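Long-range contacts in major capsid protein (Faustovirus, PDB 5J7O), which probably builds the protein shell of a large double-stranded DNA virus, assembling as trimers of subunits with the double jelly-roll fold: residues Q329-T335 against S381-Q387; M103-L109 against V389-Y395; W468-T472 against D563-L567. All blocks are in the same frame, centred on the assembly; numbering follows the deposited sequence.

Contact 1 (Q329-T335 against S381-Q387)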
loop_
_atom_site.group_PDB
_atom_site.type_symbol
_atom_site.label_atom_id
_atom_site.label_comp_id
_atom_site.label_asym_id
_atom_site.label_seq_id
_atom_site.Cartn_x
_atom_site.Cartn_y
_atom_site.Cartn_z
ATOM N N GLN B 329 28.946 2.446 15.938
ATOM C CA GLN B 329 27.788 1.777 16.525
ATOM C C GLN B 329 26.755 2.785 17.013
ATOM O O GLN B 329 25.546 2.542 16.917
ATOM C CB GLN B 329 28.225 0.871 17.675
ATOM C CG GLN B 329 27.094 0.024 18.247
ATOM C CD GLN B 329 27.354 -0.428 19.670
ATOM O OE1 GLN B 329 28.034 0.255 20.438
ATOM N NE2 GLN B 329 26.812 -1.585 20.032
ATOM N N SER B 330 27.212 3.926 17.533
ATOM C CA SER B 330 26.316 4.918 18.114
ATOM C C SER B 330 25.400 5.577 17.090
ATOM O O SER B 330 24.469 6.284 17.489
ATOM C CB SER B 330 27.132 5.985 18.847
ATOM O OG SER B 330 28.263 6.376 18.088
ATOM N N ASN B 331 25.635 5.372 15.795
ATOM C CA ASN B 331 24.747 5.875 14.754
ATOM C C ASN B 331 23.824 4.801 14.197
ATOM O O ASN B 331 22.995 5.103 13.333
ATOM C CB ASN B 331 25.563 6.492 13.613
ATOM C CG ASN B 331 26.209 7.805 14.001
ATOM O OD1 ASN B 331 25.680 8.549 14.827
ATOM N ND2 ASN B 331 27.356 8.101 13.401
ATOM N N ILE B 332 23.942 3.563 14.670
ATOM C CA ILE B 332 23.148 2.450 14.173
ATOM C C ILE B 332 22.187 1.926 15.233
ATOM O O ILE B 332 21.026 1.636 14.934
ATOM C CB ILE B 332 24.067 1.321 13.657
ATOM C CG1 ILE B 332 24.961 1.835 12.526
ATOM C CG2 ILE B 332 23.248 0.122 13.201
ATOM C CD1 ILE B 332 24.194 2.390 11.348
ATOM N N LEU B 333 22.650 1.809 16.475
ATOM C CA LEU B 333 21.879 1.237 17.570
ATOM C C LEU B 333 21.628 2.318 18.611
ATOM O O LEU B 333 22.547 3.064 18.968
ATOM C CB LEU B 333 22.629 0.056 18.188
ATOM C CG LEU B 333 21.924 -0.790 19.243
ATOM C CD1 LEU B 333 20.813 -1.616 18.614
ATOM C CD2 LEU B 333 22.936 -1.679 19.939
ATOM N N PHE B 334 20.392 2.402 19.101
ATOM C CA PHE B 334 19.990 3.507 19.956
ATOM C C PHE B 334 19.218 3.017 21.172
ATOM O O PHE B 334 18.517 2.002 21.127
ATOM C CB PHE B 334 19.133 4.524 19.195
ATOM C CG PHE B 334 19.877 5.248 18.117
ATOM C CD1 PHE B 334 20.015 4.689 16.859
ATOM C CD2 PHE B 334 20.441 6.488 18.363
ATOM C CE1 PHE B 334 20.702 5.352 15.864
ATOM C CE2 PHE B 334 21.129 7.158 17.370
ATOM C CZ PHE B 334 21.260 6.588 16.120
ATOM N N THR B 335 19.371 3.763 22.260
ATOM C CA THR B 335 18.566 3.576 23.456
ATOM C C THR B 335 17.181 4.172 23.240
ATOM O O THR B 335 17.027 5.198 22.572
ATOM C CB THR B 335 19.257 4.239 24.653
ATOM O OG1 THR B 335 20.431 3.497 25.004
ATOM C CG2 THR B 335 18.338 4.324 25.854
ATOM N N SER B 381 21.569 3.763 31.634
ATOM C CA SER B 381 21.299 2.566 30.844
ATOM C C SER B 381 21.589 2.900 29.387
ATOM O O SER B 381 20.863 3.688 28.771
ATOM C CB SER B 381 19.858 2.093 31.034
ATOM O OG SER B 381 19.628 0.870 30.356
ATOM N N SER B 382 22.649 2.309 28.841
ATOM C CA SER B 382 23.155 2.665 27.523
ATOM C C SER B 382 23.369 1.404 26.692
ATOM O O SER B 382 23.210 0.279 27.174
ATOM C CB SER B 382 24.456 3.470 27.636
ATOM O OG SER B 382 25.432 2.753 28.370
ATOM N N ILE B 383 23.742 1.606 25.425
ATOM C CA ILE B 383 23.933 0.481 24.516
ATOM C C ILE B 383 25.215 -0.270 24.864
ATOM O O ILE B 383 26.144 0.266 25.481
ATOM C CB ILE B 383 23.947 0.954 23.053
ATOM C CG1 ILE B 383 25.139 1.880 22.800
ATOM C CG2 ILE B 383 22.642 1.653 22.706
ATOM C CD1 ILE B 383 25.227 2.388 21.374
ATOM N N ASP B 384 25.261 -1.537 24.456
ATOM C CA ASP B 384 26.419 -2.390 24.704
ATOM C C ASP B 384 27.477 -2.102 23.644
ATOM O O ASP B 384 27.327 -2.496 22.483
ATOM C CB ASP B 384 26.011 -3.861 24.692
ATOM C CG ASP B 384 27.097 -4.777 25.232
ATOM O OD1 ASP B 384 28.244 -4.317 25.411
ATOM O OD2 ASP B 384 26.802 -5.967 25.474
ATOM N N GLY B 385 28.550 -1.422 24.045
ATOM C CA GLY B 385 29.623 -1.083 23.126
ATOM C C GLY B 385 30.469 -2.255 22.678
ATOM O O GLY B 385 31.301 -2.085 21.781
ATOM N N THR B 386 30.286 -3.430 23.279
ATOM C CA THR B 386 31.001 -4.632 22.877
ATOM C C THR B 386 30.189 -5.507 21.933
ATOM O O THR B 386 30.568 -6.658 21.693
ATOM C CB THR B 386 31.418 -5.446 24.105
ATOM O OG1 THR B 386 30.257 -5.798 24.870
ATOM C CG2 THR B 386 32.377 -4.649 24.977
ATOM N N GLN B 387 29.079 -4.994 21.401
ATOM C CA GLN B 387 28.275 -5.762 20.458
ATOM C C GLN B 387 29.101 -6.096 19.225
ATOM O O GLN B 387 29.616 -5.200 18.548
ATOM C CB GLN B 387 27.022 -4.984 20.064
ATOM C CG GLN B 387 26.073 -5.779 19.182
ATOM C CD GLN B 387 25.202 -4.897 18.314
ATOM O OE1 GLN B 387 25.494 -3.717 18.118
ATOM N NE2 GLN B 387 24.127 -5.467 17.782
HETATM O O HOH W 1 23.333 4.851 24.933
#
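A type I beta turn, Asp-384 to Gln-387, in the loop leading into strand 389-401 receives the side chain of Gln-329 from the short 3-10 segment ahead of strand 333-336. Gln-329 reaches across with CG anti to the backbone N (chi1 -174°) and an extended chain, which carries its amide to the mouth of the turn. There Gln-329 NE2 donates to Asp-384 O at 2.7 Å, almost straight, and to Gln-387 OE1 at 3.2 Å. Both acceptors lie close to the plane of the Gln-329 amide, so the two bonds fix its rotation. Asp-384 O is met from above its carbonyl plane by Gln-329 NE2, while Gln-387 N, closing the turn, arrives from the opposite face. The turn is braced further by an Asx turn, in which Asp-384 OD1 accepts from Thr-386 N at 3.1 Å.

Next to the amide, Ile-383 packs between the segments: its CD1 lies 3.6 Å from Gln-329 OE1 and 3.7 Å from Leu-333 O, and its CG2 lies 3.7 Å from Thr-335 OG1. Gln-387 is also held from outside, NE2 by Ala-110 O and Tyr-177 OH, OE1 by Tyr-85 OH. Strand 170-177 pairs with strand 333-336, Tyr-177 packing on Leu-333, while the Phe-334 side chain packs on Gln-464 and Trp-465 of helix 464-467.

Contact 2 (M103-L109 against V389-Y395)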
loop_
_atom_site.group_PDB
_atom_site.type_symbol
_atom_site.label_atom_id
_atom_site.label_comp_id
_atom_site.label_asym_id
_atom_site.label_seq_id
_atom_site.Cartn_x
_atom_site.Cartn_y
_atom_site.Cartn_z
ATOM N N MET B 103 26.283 -8.173 -6.575
ATOM C CA MET B 103 26.958 -8.419 -5.310
ATOM C C MET B 103 26.052 -8.034 -4.151
ATOM O O MET B 103 25.315 -7.046 -4.228
ATOM C CB MET B 103 28.277 -7.640 -5.221
ATOM C CG MET B 103 29.293 -8.021 -6.284
ATOM S SD MET B 103 30.860 -7.148 -6.099
ATOM C CE MET B 103 31.804 -7.876 -7.436
ATOM N N VAL B 104 26.117 -8.818 -3.080
ATOM C CA VAL B 104 25.342 -8.562 -1.872
ATOM C C VAL B 104 26.169 -9.022 -0.678
ATOM O O VAL B 104 26.860 -10.042 -0.741
ATOM C CB VAL B 104 23.961 -9.254 -1.933
ATOM C CG1 VAL B 104 24.104 -10.769 -1.985
ATOM C CG2 VAL B 104 23.090 -8.827 -0.769
ATOM N N VAL B 105 26.117 -8.251 0.405
ATOM C CA VAL B 105 26.972 -8.463 1.567
ATOM C C VAL B 105 26.102 -8.882 2.743
ATOM O O VAL B 105 25.199 -8.143 3.155
ATOM C CB VAL B 105 27.785 -7.207 1.909
ATOM C CG1 VAL B 105 28.577 -7.424 3.185
ATOM C CG2 VAL B 105 28.712 -6.845 0.762
ATOM N N HIS B 106 26.378 -10.065 3.287
ATOM C CA HIS B 106 25.697 -10.540 4.483
ATOM C C HIS B 106 26.358 -9.929 5.713
ATOM O O HIS B 106 27.560 -10.109 5.926
ATOM C CB HIS B 106 25.741 -12.065 4.550
ATOM C CG HIS B 106 25.178 -12.634 5.816
ATOM N ND1 HIS B 106 25.673 -13.782 6.400
ATOM C CD2 HIS B 106 24.160 -12.219 6.606
ATOM C CE1 HIS B 106 24.987 -14.045 7.498
ATOM N NE2 HIS B 106 24.063 -13.113 7.646
ATOM N N VAL B 107 25.583 -9.199 6.511
ATOM C CA VAL B 107 26.061 -8.619 7.761
ATOM C C VAL B 107 25.263 -9.227 8.904
ATOM O O VAL B 107 24.039 -9.364 8.814
ATOM C CB VAL B 107 25.942 -7.082 7.772
ATOM C CG1 VAL B 107 26.642 -6.506 8.996
ATOM C CG2 VAL B 107 26.514 -6.493 6.493
ATOM N N GLN B 108 25.960 -9.588 9.980
ATOM C CA GLN B 108 25.348 -10.249 11.126
ATOM C C GLN B 108 25.760 -9.514 12.392
ATOM O O GLN B 108 26.948 -9.457 12.720
ATOM C CB GLN B 108 25.763 -11.720 11.192
ATOM C CG GLN B 108 24.821 -12.601 11.990
ATOM C CD GLN B 108 25.192 -14.068 11.898
ATOM O OE1 GLN B 108 26.307 -14.460 12.236
ATOM N NE2 GLN B 108 24.257 -14.887 11.430
ATOM N N LEU B 109 24.780 -8.961 13.100
ATOM C CA LEU B 109 25.014 -8.185 14.311
ATOM C C LEU B 109 24.422 -8.925 15.503
ATOM O O LEU B 109 23.260 -9.344 15.463
ATOM C CB LEU B 109 24.408 -6.787 14.182
ATOM C CG LEU B 109 24.858 -6.027 12.932
ATOM C CD1 LEU B 109 24.119 -4.704 12.793
ATOM C CD2 LEU B 109 26.363 -5.802 12.954
ATOM N N VAL B 389 30.200 -7.683 15.489
ATOM C CA VAL B 389 29.802 -8.036 14.129
ATOM C C VAL B 389 30.172 -9.506 13.949
ATOM O O VAL B 389 31.337 -9.844 13.734
ATOM C CB VAL B 389 30.473 -7.146 13.080
ATOM C CG1 VAL B 389 30.151 -7.644 11.678
ATOM C CG2 VAL B 389 30.032 -5.700 13.249
ATOM N N GLN B 390 29.179 -10.387 14.059
ATOM C CA GLN B 390 29.452 -11.816 14.133
ATOM C C GLN B 390 29.859 -12.419 12.796
ATOM O O GLN B 390 30.541 -13.449 12.783
ATOM C CB GLN B 390 28.228 -12.548 14.687
ATOM C CG GLN B 390 27.840 -12.090 16.084
ATOM C CD GLN B 390 26.694 -12.887 16.667
ATOM O OE1 GLN B 390 25.598 -12.924 16.107
ATOM N NE2 GLN B 390 26.942 -13.535 17.801
ATOM N N ASN B 391 29.470 -11.807 11.679
ATOM C CA ASN B 391 29.830 -12.337 10.372
ATOM C C ASN B 391 29.604 -11.267 9.316
ATOM O O ASN B 391 28.622 -10.523 9.378
ATOM C CB ASN B 391 29.015 -13.593 10.034
ATOM C CG ASN B 391 29.352 -14.156 8.668
ATOM O OD1 ASN B 391 30.446 -14.681 8.453
ATOM N ND2 ASN B 391 28.410 -14.059 7.737
ATOM N N ILE B 392 30.523 -11.192 8.355
ATOM C CA ILE B 392 30.317 -10.375 7.166
ATOM C C ILE B 392 30.988 -11.057 5.979
ATOM O O ILE B 392 32.178 -11.390 6.018
ATOM C CB ILE B 392 30.810 -8.926 7.372
ATOM C CG1 ILE B 392 30.395 -8.050 6.190
ATOM C CG2 ILE B 392 32.315 -8.863 7.591
ATOM C CD1 ILE B 392 30.553 -6.567 6.441
ATOM N N GLU B 393 30.210 -11.308 4.927
ATOM C CA GLU B 393 30.684 -12.028 3.755
ATOM C C GLU B 393 30.117 -11.379 2.504
ATOM O O GLU B 393 28.965 -10.937 2.492
ATOM C CB GLU B 393 30.282 -13.510 3.801
ATOM C CG GLU B 393 31.126 -14.370 4.726
ATOM C CD GLU B 393 30.624 -15.800 4.808
ATOM O OE1 GLU B 393 29.450 -15.999 5.188
ATOM O OE2 GLU B 393 31.399 -16.724 4.484
ATOM N N LEU B 394 30.929 -11.330 1.451
ATOM C CA LEU B 394 30.518 -10.773 0.169
ATOM C C LEU B 394 30.073 -11.903 -0.750
ATOM O O LEU B 394 30.840 -12.838 -1.008
ATOM C CB LEU B 394 31.653 -9.980 -0.477
ATOM C CG LEU B 394 31.394 -9.541 -1.921
ATOM C CD1 LEU B 394 30.180 -8.627 -2.004
ATOM C CD2 LEU B 394 32.621 -8.868 -2.517
ATOM N N TYR B 395 28.842 -11.814 -1.241
ATOM C CA TYR B 395 28.296 -12.775 -2.190
ATOM C C TYR B 395 28.425 -12.207 -3.597
ATOM O O TYR B 395 27.983 -11.084 -3.858
ATOM C CB TYR B 395 26.831 -13.087 -1.875
ATOM C CG TYR B 395 26.613 -13.925 -0.634
ATOM C CD1 TYR B 395 27.079 -13.506 0.606
ATOM C CD2 TYR B 395 25.922 -15.127 -0.700
ATOM C CE1 TYR B 395 26.878 -14.268 1.740
ATOM C CE2 TYR B 395 25.713 -15.895 0.430
ATOM C CZ TYR B 395 26.193 -15.460 1.647
ATOM O OH TYR B 395 25.989 -16.220 2.775
HETATM O O HOH W 2 26.877 -15.784 5.308
#
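The Tyr-395 ring reaches toward His-106 on the neighbouring strand: with CG anti to its carbonyl carbon (chi1 -72°), Tyr-395 sets CE1 3.7 Å from His-106 CB. At the edge of the Tyr-395 ring, in its plane, lie Glu-393 O and a water. That water bonds to Tyr-395 OH (2.7 Å) and His-106 ND1 (2.6 Å) and donates to Glu-393 OE1 (2.6 Å), tying together three side chains on one face of the sheet. The Asn-391 amide stands across the imidazole, the planes 55° apart. Phe-296 of strand 293-298 stacks on His-106 and meets Tyr-395 edge-to-face, and Tyr-540 of the second subunit also meets the Tyr-395 ring. Lys-75 forms a salt bridge with Glu-393 OE2, and Arg-77 bonds to Asn-391 OD1.

The backbones form an antiparallel ladder with hydrogen-bonded pairs Val-104/Tyr-395, His-106/Glu-393 and Gln-108/Asn-391. Past Gln-108 a beta bulge shifts the register: Gln-390 N bonds to Gln-108 O at 2.8 Å, and Leu-109 pairs with Val-389.

The other face is purely aliphatic across the strands. Val-105 divides its methyls, CG1 touching Ile-392 CG1 and CG2 touching Leu-394 CD1, each at 3.6 Å, and Leu-109 CD2 lies alongside Val-389 CG2. This face packs on Phe-91 of strand 88-92 and Ile-322 of strand 320-326, while within the sheet strand 99-109 is flanked by strands 293-298 and 389-401, and the latter by strand 69-76.

Contact 3 (W468-T472 against D563-L567)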
loop_
_atom_site.group_PDB
_atom_site.type_symbol
_atom_site.label_atom_id
_atom_site.label_comp_id
_atom_site.label_asym_id
_atom_site.label_seq_id
_atom_site.Cartn_x
_atom_site.Cartn_y
_atom_site.Cartn_z
ATOM N N TRP B 468 17.554 10.585 10.041
ATOM C CA TRP B 468 18.853 10.661 9.378
ATOM C C TRP B 468 18.733 10.554 7.860
ATOM O O TRP B 468 19.518 11.174 7.133
ATOM C CB TRP B 468 19.790 9.579 9.919
ATOM C CG TRP B 468 19.512 8.207 9.397
ATOM C CD1 TRP B 468 18.680 7.273 9.940
ATOM C CD2 TRP B 468 20.075 7.608 8.225
ATOM N NE1 TRP B 468 18.688 6.130 9.178
ATOM C CE2 TRP B 468 19.536 6.311 8.118
ATOM C CE3 TRP B 468 20.981 8.044 7.254
ATOM C CZ2 TRP B 468 19.873 5.447 7.080
ATOM C CZ3 TRP B 468 21.316 7.184 6.225
ATOM C CH2 TRP B 468 20.763 5.901 6.147
ATOM N N HIS B 469 17.765 9.787 7.361
ATOM C CA HIS B 469 17.587 9.644 5.921
ATOM C C HIS B 469 16.563 10.615 5.344
ATOM O O HIS B 469 16.435 10.698 4.118
ATOM C CB HIS B 469 17.189 8.202 5.574
ATOM C CG HIS B 469 15.885 7.770 6.169
ATOM N ND1 HIS B 469 14.674 7.992 5.550
ATOM C CD2 HIS B 469 15.604 7.126 7.326
ATOM C CE1 HIS B 469 13.703 7.503 6.301
ATOM N NE2 HIS B 469 14.240 6.972 7.384
ATOM N N HIS B 470 15.849 11.356 6.185
ATOM C CA HIS B 470 14.901 12.340 5.685
ATOM C C HIS B 470 15.630 13.572 5.162
ATOM O O HIS B 470 16.615 14.028 5.748
ATOM C CB HIS B 470 13.922 12.740 6.785
ATOM C CG HIS B 470 12.881 11.704 7.075
ATOM N ND1 HIS B 470 11.644 11.704 6.468
ATOM C CD2 HIS B 470 12.890 10.639 7.912
ATOM C CE1 HIS B 470 10.935 10.684 6.917
ATOM N NE2 HIS B 470 11.668 10.022 7.794
ATOM N N LEU B 471 15.132 14.115 4.053
ATOM C CA LEU B 471 15.724 15.288 3.422
ATOM C C LEU B 471 14.993 16.579 3.772
ATOM O O LEU B 471 15.271 17.618 3.164
ATOM C CB LEU B 471 15.768 15.102 1.904
ATOM C CG LEU B 471 16.564 13.892 1.410
ATOM C CD1 LEU B 471 16.580 13.835 -0.111
ATOM C CD2 LEU B 471 17.982 13.917 1.966
ATOM N N THR B 472 14.070 16.539 4.726
ATOM C CA THR B 472 13.361 17.719 5.202
ATOM C C THR B 472 13.583 17.880 6.701
ATOM O O THR B 472 14.255 17.074 7.350
ATOM C CB THR B 472 11.860 17.631 4.905
ATOM O OG1 THR B 472 11.292 16.522 5.613
ATOM C CG2 THR B 472 11.614 17.459 3.424
ATOM N N ASP B 563 9.575 10.878 0.352
ATOM C CA ASP B 563 10.286 11.960 1.019
ATOM C C ASP B 563 10.017 13.281 0.309
ATOM O O ASP B 563 10.283 13.419 -0.889
ATOM C CB ASP B 563 11.786 11.656 1.040
ATOM C CG ASP B 563 12.565 12.563 1.983
ATOM O OD1 ASP B 563 12.112 13.695 2.253
ATOM O OD2 ASP B 563 13.643 12.141 2.452
ATOM N N LYS B 564 9.491 14.255 1.055
ATOM C CA LYS B 564 9.120 15.539 0.472
ATOM C C LYS B 564 10.319 16.382 0.059
ATOM O O LYS B 564 10.137 17.371 -0.659
ATOM C CB LYS B 564 8.250 16.332 1.448
ATOM C CG LYS B 564 6.756 16.129 1.256
ATOM C CD LYS B 564 5.962 17.163 2.037
ATOM C CE LYS B 564 4.503 17.178 1.614
ATOM N NZ LYS B 564 3.753 18.284 2.271
ATOM N N GLY B 565 11.526 16.029 0.489
ATOM C CA GLY B 565 12.722 16.760 0.131
ATOM C C GLY B 565 13.589 16.101 -0.915
ATOM O O GLY B 565 14.723 16.548 -1.127
ATOM N N ALA B 566 13.101 15.056 -1.578
ATOM C CA ALA B 566 13.874 14.335 -2.580
ATOM C C ALA B 566 13.553 14.894 -3.961
ATOM O O ALA B 566 12.412 14.805 -4.423
ATOM C CB ALA B 566 13.574 12.838 -2.517
ATOM N N LEU B 567 14.561 15.461 -4.618
ATOM C CA LEU B 567 14.395 16.065 -5.931
ATOM C C LEU B 567 15.242 15.326 -6.957
ATOM O O LEU B 567 16.327 14.821 -6.649
ATOM C CB LEU B 567 14.764 17.555 -5.913
ATOM C CG LEU B 567 13.691 18.519 -5.393
ATOM C CD1 LEU B 567 13.480 18.385 -3.890
ATOM C CD2 LEU B 567 14.037 19.950 -5.757
HETATM O O HOH W 3 11.548 13.991 4.964
HETATM O O HOH W 4 15.556 18.687 0.427
#
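An Asx turn within a type I beta turn, Asp-563 to Ala-566, just before strand 567-570 of a four-stranded jelly-roll sheet, meets the loop that leads into strand 473-490. Asp-563 splits its carboxylate between the two. Asp-563 OD1 stays with its own turn, accepting from Gly-565 N at 3.0 Å from above the carboxylate plane. Asp-563 OD2 crosses over and takes Leu-471 N at 2.9 Å on its syn lone pair; with CG anti to the backbone N (chi1 -167°), the carboxylate is turned into the opposing loop. Lys-211 of helix 203-212 forms a salt bridge with this same OD2 and also bonds to His-469 O, so the buried carboxylate, probably charged, has a counterion.

A water adds a second bridge, donating to Asp-563 OD1, accepting from Thr-472 OG1 and lying 2.7 Å from His-470 ND1 at that ring's edge, in plane. At Gly-565 the backbones come close, Leu-471 CA and Gly-565 CA being 4.7 Å apart. The methyl of Thr-472 rests against this bare backbone, CG2 3.3 Å from Gly-565 N, while Leu-471 CD1 reaches 3.4 Å from Gly-565 O. A further water donates to both Leu-471 O and Gly-565 O, at 3.0 and 2.8 Å.

Contacts 1 and 2 are neighbours, their centres about 19 Å apart, and they touch where Gln-387 NE2 packs on Leu-109 CB. The loop of contact 1 runs straight into strand 389-401 of contact 2, and both segments of contact 1 fall within the 279 residues between those of contact 2. Contact 3 follows later in the chain, its centre about 25 Å from that of contact 1 and 28 Å from that of contact 2. Helix 464-467, against which Phe-334 packs, leads directly into 468-472. Contact 2 thus closes a long sequence excursion in one sheet, whereas contact 3 joins the loops leading into strands 473-490 and 567-570, which belong to two different sheets of the double jelly-roll protein.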